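Local coordinates for beta-catenin homolog sys-1 (Caenorhabditis elegans, PDB 3C2G), which acts as a Wnt-pathway transcription coregulator that binds the TCF factor POP-1 directly and activates or represses its target genes, at residues F196-D201 and F264-L269; G171-Y176 and P188-I193. All blocks are in the same frame, centred on the assembly; numbering follows the deposited sequence.

Contact 1. Residues F196-D201 and F264-L269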
loop_
_atom_site.group_PDB
_atom_site.type_symbol
_atom_site.label_atom_id
_atom_site.label_comp_id
_atom_site.label_asym_id
_atom_site.label_seq_id
_atom_site.Cartn_x
_atom_site.Cartn_y
_atom_site.Cartn_z
ATOM N N PHE A 196 1.811 13.437 11.187
ATOM C CA PHE A 196 1.855 14.794 10.691
ATOM C C PHE A 196 3.276 15.297 10.428
ATOM O O PHE A 196 3.520 15.918 9.402
ATOM C CB PHE A 196 1.096 15.712 11.670
ATOM C CG PHE A 196 1.107 17.170 11.288
ATOM C CD1 PHE A 196 0.324 17.637 10.233
ATOM C CD2 PHE A 196 1.894 18.076 11.996
ATOM C CE1 PHE A 196 0.334 18.987 9.874
ATOM C CE2 PHE A 196 1.901 19.434 11.657
ATOM C CZ PHE A 196 1.119 19.887 10.588
ATOM N N ILE A 197 4.206 15.029 11.335
ATOM C CA ILE A 197 5.572 15.515 11.175
ATOM C C ILE A 197 6.383 14.664 10.195
ATOM O O ILE A 197 7.372 15.126 9.622
ATOM C CB ILE A 197 6.339 15.630 12.530
ATOM C CG1 ILE A 197 6.526 14.261 13.179
ATOM C CG2 ILE A 197 5.645 16.605 13.488
ATOM C CD1 ILE A 197 7.384 14.293 14.425
ATOM N N ILE A 198 5.958 13.419 10.018
ATOM C CA ILE A 198 6.630 12.463 9.148
ATOM C C ILE A 198 6.236 12.704 7.700
ATOM O O ILE A 198 7.008 12.442 6.792
ATOM C CB ILE A 198 6.267 11.022 9.565
ATOM C CG1 ILE A 198 7.172 10.559 10.700
ATOM C CG2 ILE A 198 6.338 10.060 8.407
ATOM C CD1 ILE A 198 6.620 9.354 11.459
ATOM N N SER A 199 5.028 13.210 7.494
ATOM C CA SER A 199 4.474 13.347 6.157
ATOM C C SER A 199 5.397 14.123 5.218
ATOM O O SER A 199 5.716 15.288 5.471
ATOM C CB SER A 199 3.097 13.998 6.217
ATOM O OG SER A 199 2.527 14.055 4.926
ATOM N N LYS A 200 5.829 13.444 4.150
ATOM C CA LYS A 200 6.685 14.009 3.086
ATOM C C LYS A 200 8.101 14.401 3.549
ATOM O O LYS A 200 8.809 15.156 2.867
ATOM C CB LYS A 200 5.988 15.176 2.366
ATOM C CG LYS A 200 4.647 14.814 1.731
ATOM C CD LYS A 200 4.131 15.951 0.840
ATOM C CE LYS A 200 2.773 15.605 0.212
ATOM N NZ LYS A 200 2.112 16.803 -0.409
ATOM N N ASP A 201 8.516 13.869 4.696
ATOM C CA ASP A 201 9.854 14.095 5.216
ATOM C C ASP A 201 10.624 12.773 5.205
ATOM O O ASP A 201 10.806 12.136 6.242
ATOM C CB ASP A 201 9.778 14.683 6.629
ATOM C CG ASP A 201 10.943 15.617 6.952
ATOM O OD1 ASP A 201 10.680 16.741 7.435
ATOM O OD2 ASP A 201 12.114 15.241 6.731
ATOM N N PHE A 264 0.052 -0.262 12.815
ATOM C CA PHE A 264 0.176 -0.768 11.454
ATOM C C PHE A 264 0.254 0.401 10.472
ATOM O O PHE A 264 1.113 0.421 9.593
ATOM C CB PHE A 264 -0.998 -1.695 11.064
ATOM C CG PHE A 264 -0.981 -3.068 11.724
ATOM C CD1 PHE A 264 0.208 -3.696 12.070
ATOM C CD2 PHE A 264 -2.184 -3.745 11.958
ATOM C CE1 PHE A 264 0.200 -4.976 12.649
ATOM C CE2 PHE A 264 -2.205 -5.022 12.534
ATOM C CZ PHE A 264 -1.012 -5.638 12.880
ATOM N N ASP A 265 -0.646 1.366 10.619
ATOM C CA ASP A 265 -0.683 2.546 9.749
ATOM C C ASP A 265 0.623 3.347 9.805
ATOM O O ASP A 265 1.138 3.753 8.773
ATOM C CB ASP A 265 -1.875 3.440 10.113
ATOM C CG ASP A 265 -2.004 4.663 9.196
ATOM O OD1 ASP A 265 -2.125 4.491 7.957
ATOM O OD2 ASP A 265 -1.982 5.803 9.714
ATOM N N LEU A 266 1.168 3.553 11.004
ATOM C CA LEU A 266 2.415 4.306 11.160
ATOM C C LEU A 266 3.626 3.569 10.531
ATOM O O LEU A 266 4.383 4.163 9.743
ATOM C CB LEU A 266 2.658 4.677 12.626
ATOM C CG LEU A 266 3.864 5.559 12.960
ATOM C CD1 LEU A 266 3.918 6.841 12.117
ATOM C CD2 LEU A 266 3.917 5.891 14.460
ATOM N N LEU A 267 3.789 2.285 10.845
ATOM C CA LEU A 267 4.792 1.450 10.160
ATOM C C LEU A 267 4.668 1.489 8.630
ATOM O O LEU A 267 5.668 1.592 7.932
ATOM C CB LEU A 267 4.705 0.013 10.639
ATOM C CG LEU A 267 5.221 -0.171 12.051
ATOM C CD1 LEU A 267 4.659 -1.446 12.614
ATOM C CD2 LEU A 267 6.738 -0.128 12.064
ATOM N N GLY A 268 3.443 1.435 8.118
ATOM C CA GLY A 268 3.214 1.657 6.700
ATOM C C GLY A 268 3.849 2.944 6.187
ATOM O O GLY A 268 4.477 2.956 5.131
ATOM N N LEU A 269 3.695 4.043 6.931
ATOM C CA LEU A 269 4.283 5.299 6.501
ATOM C C LEU A 269 5.787 5.340 6.633
ATOM O O LEU A 269 6.458 5.963 5.812
ATOM C CB LEU A 269 3.649 6.479 7.223
ATOM C CG LEU A 269 2.856 7.299 6.204
ATOM C CD1 LEU A 269 1.390 7.518 6.656
ATOM C CD2 LEU A 269 3.593 8.613 5.880
#

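Contact 2. Residues G171-Y176 and P188-I193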
loop_
_atom_site.group_PDB
_atom_site.type_symbol
_atom_site.label_atom_id
_atom_site.label_comp_id
_atom_site.label_asym_id
_atom_site.label_seq_id
_atom_site.Cartn_x
_atom_site.Cartn_y
_atom_site.Cartn_z
ATOM N N GLY A 171 11.566 13.071 21.171
ATOM C CA GLY A 171 11.904 12.349 22.399
ATOM C C GLY A 171 10.677 12.109 23.262
ATOM O O GLY A 171 10.371 10.969 23.619
ATOM N N THR A 172 9.947 13.178 23.568
ATOM C CA THR A 172 8.800 13.073 24.451
ATOM C C THR A 172 7.761 12.094 23.900
ATOM O O THR A 172 7.278 11.239 24.640
ATOM C CB THR A 172 8.192 14.468 24.780
ATOM O OG1 THR A 172 9.047 15.144 25.714
ATOM C CG2 THR A 172 6.791 14.349 25.400
ATOM N N LEU A 173 7.442 12.208 22.611
ATOM C CA LEU A 173 6.446 11.338 21.985
ATOM C C LEU A 173 6.909 9.879 21.987
ATOM O O LEU A 173 6.099 8.970 22.212
ATOM C CB LEU A 173 6.133 11.773 20.548
ATOM C CG LEU A 173 5.455 13.118 20.242
ATOM C CD1 LEU A 173 5.503 13.370 18.749
ATOM C CD2 LEU A 173 4.006 13.220 20.753
ATOM N N SER A 174 8.209 9.668 21.750
ATOM C CA SER A 174 8.777 8.329 21.652
ATOM C C SER A 174 8.749 7.597 22.968
ATOM O O SER A 174 8.712 6.368 22.985
ATOM C CB SER A 174 10.219 8.378 21.154
ATOM O OG SER A 174 10.250 8.764 19.797
ATOM N N GLU A 175 8.793 8.338 24.071
ATOM C CA GLU A 175 8.816 7.709 25.386
ATOM C C GLU A 175 7.529 6.899 25.604
ATOM O O GLU A 175 7.519 5.939 26.364
ATOM C CB GLU A 175 9.055 8.743 26.497
ATOM C CG GLU A 175 9.456 8.122 27.851
ATOM C CD GLU A 175 9.778 9.148 28.953
ATOM O OE1 GLU A 175 10.189 10.296 28.626
ATOM O OE2 GLU A 175 9.634 8.795 30.156
ATOM N N TYR A 176 6.458 7.262 24.906
ATOM C CA TYR A 176 5.225 6.497 24.979
ATOM C C TYR A 176 5.329 5.142 24.279
ATOM O O TYR A 176 4.480 4.275 24.476
ATOM C CB TYR A 176 4.052 7.269 24.395
ATOM C CG TYR A 176 3.526 8.400 25.245
ATOM C CD1 TYR A 176 2.388 8.229 26.033
ATOM C CD2 TYR A 176 4.132 9.660 25.229
ATOM C CE1 TYR A 176 1.868 9.272 26.779
ATOM C CE2 TYR A 176 3.638 10.693 25.985
ATOM C CZ TYR A 176 2.500 10.500 26.759
ATOM O OH TYR A 176 1.983 11.540 27.512
ATOM N N PRO A 188 -4.230 8.359 21.416
ATOM C CA PRO A 188 -4.265 8.275 19.945
ATOM C C PRO A 188 -3.631 9.467 19.230
ATOM O O PRO A 188 -3.053 9.302 18.153
ATOM C CB PRO A 188 -5.763 8.212 19.631
ATOM C CG PRO A 188 -6.373 7.617 20.846
ATOM C CD PRO A 188 -5.567 8.158 22.007
ATOM N N ALA A 189 -3.737 10.654 19.822
ATOM C CA ALA A 189 -3.140 11.862 19.262
ATOM C C ALA A 189 -1.639 11.729 19.028
ATOM O O ALA A 189 -1.097 12.382 18.146
ATOM C CB ALA A 189 -3.424 13.061 20.158
ATOM N N ILE A 190 -0.972 10.898 19.823
ATOM C CA ILE A 190 0.434 10.591 19.594
ATOM C C ILE A 190 0.667 10.074 18.171
ATOM O O ILE A 190 1.681 10.394 17.556
ATOM C CB ILE A 190 0.971 9.600 20.639
ATOM C CG1 ILE A 190 1.183 10.335 21.963
ATOM C CG2 ILE A 190 2.287 8.998 20.200
ATOM C CD1 ILE A 190 0.969 9.479 23.175
ATOM N N PHE A 191 -0.288 9.315 17.639
ATOM C CA PHE A 191 -0.196 8.856 16.261
ATOM C C PHE A 191 -0.431 9.976 15.267
ATOM O O PHE A 191 0.318 10.118 14.305
ATOM C CB PHE A 191 -1.143 7.674 16.007
ATOM C CG PHE A 191 -0.745 6.429 16.748
ATOM C CD1 PHE A 191 0.277 5.619 16.265
ATOM C CD2 PHE A 191 -1.369 6.087 17.949
ATOM C CE1 PHE A 191 0.662 4.466 16.953
ATOM C CE2 PHE A 191 -0.993 4.946 18.650
ATOM C CZ PHE A 191 0.025 4.127 18.155
ATOM N N ILE A 192 -1.471 10.769 15.501
ATOM C CA ILE A 192 -1.790 11.921 14.646
ATOM C C ILE A 192 -0.574 12.824 14.439
ATOM O O ILE A 192 -0.272 13.202 13.314
ATOM C CB ILE A 192 -2.977 12.725 15.217
ATOM C CG1 ILE A 192 -4.225 11.829 15.345
ATOM C CG2 ILE A 192 -3.272 13.946 14.363
ATOM C CD1 ILE A 192 -4.684 11.160 14.029
ATOM N N ILE A 193 0.146 13.110 15.519
ATOM C CA ILE A 193 1.312 13.982 15.486
ATOM C C ILE A 193 2.494 13.361 14.730
ATOM O O ILE A 193 3.101 14.018 13.887
ATOM C CB ILE A 193 1.743 14.398 16.920
ATOM C CG1 ILE A 193 0.615 15.175 17.602
ATOM C CG2 ILE A 193 3.015 15.225 16.880
ATOM C CD1 ILE A 193 0.642 15.118 19.099
#

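Contact 1. Residues F196-D201 and F264-L269
A small apolar contact, buried in the armadillo domain of this beta-catenin homolog, joins Ile198, the last helical residue of helix 189-198, to Leu266 and Leu269 near the end of helix 251-270. Ile198 points at the other helix and divides its two branches between the leucines. Its longer branch reaches Leu266, CD1 of Ile198 lying 3.7 Å from CD1 of Leu266, with the two side chains about perpendicular. Leu266 leaves its helix to one side of the contact, and its CG, anti to the backbone N (chi1 -175°), brings the methyl end back to the isoleucine. The shorter branch, CG2 of Ile198, meets CD2 of Leu269 at 4.0 Å, the two side chains crossing at a slant. Leu266 and Leu269 stand one turn apart on helix 251-270, so Ile198 touches two successive turns. The backbones stay 8.0 Å apart between CA of Ile198 and CA of Leu269, and the close approaches are between methyl groups. Close by, Asp265 forms a salt bridge with Arg195 of helix 189-198. Just past Ile198 the chain reverses in a type II beta turn, closed by Asp201 N on Ile198 O at 3.0 Å. Asp201 stands at the N-cap of helix 202-210, its OD2 making a weak hydrogen bond to Leu204 N. That helix packs on Ile198 through Lys205 and Phe208, while Leu228 of helix 224-239 touches Leu266.

Contact 2. Residues G171-Y176 and P188-I193
Ile190 lays its CD1 methyl over one face of the Tyr176 ring, 3.5 Å from the ring centroid and 16° off the normal, a CH-pi contact. The methyl sits offset toward the CD1 side of the ring, its nearest atom being CD1 of Tyr176 at 3.4 Å. In Tyr176, CG anti to the carbonyl carbon (chi1 -74°) sends the ring toward Ile190, and chi2 of -100° turns its face to the methyl. Ile190 likewise holds CG1 anti to its carbonyl carbon, which carries CD1 out to the ring, and the two side chains meet at about a right angle. Three residues earlier, Leu173 directs CD1 onto CG2 of Ile193 at 3.6 Å, again nearly perpendicular, while its CD2 lies 4.2 Å from CG1 of Ile190. In this armadillo domain of packed helices, the contact sets segment 171-176 against the first half of helix 189-198, with CA of Leu173 and CA of Ile190 6.5 Å apart. The hydroxyl at the far end of the Tyr176 ring is hydrogen-bonded to Ile123 O and Gln128 NE2. Without the ring, as with an alanine here, the Ile190 methyl would probably lose its aromatic face, and Ile123 O and Gln128 NE2 their hydroxyl partner. Phe141 of helix 134-150 touches both Tyr176 and Ile190.

Overall arrangement
From the N terminus, the chain runs through helix 167-174, then a connection without helix or strand, and returns with helix 189-198, where contact 2 closes a short loop of 11 intervening residues. The same helix then ends in contact 1, whose partner arrives only after 62 more residues, mostly helical, including helices 202-210 and 224-239. The two closures therefore follow in series, neither enclosing nor crossing the other. Helix 189-198 is shared: its first half packs on segment 171-176, and both its first half and its end lean on helix 251-270. The contact centres are about 12 Å apart, and Leu266 CD2 of contact 1 touches Phe191 CD1 of contact 2 at 4.1 Å.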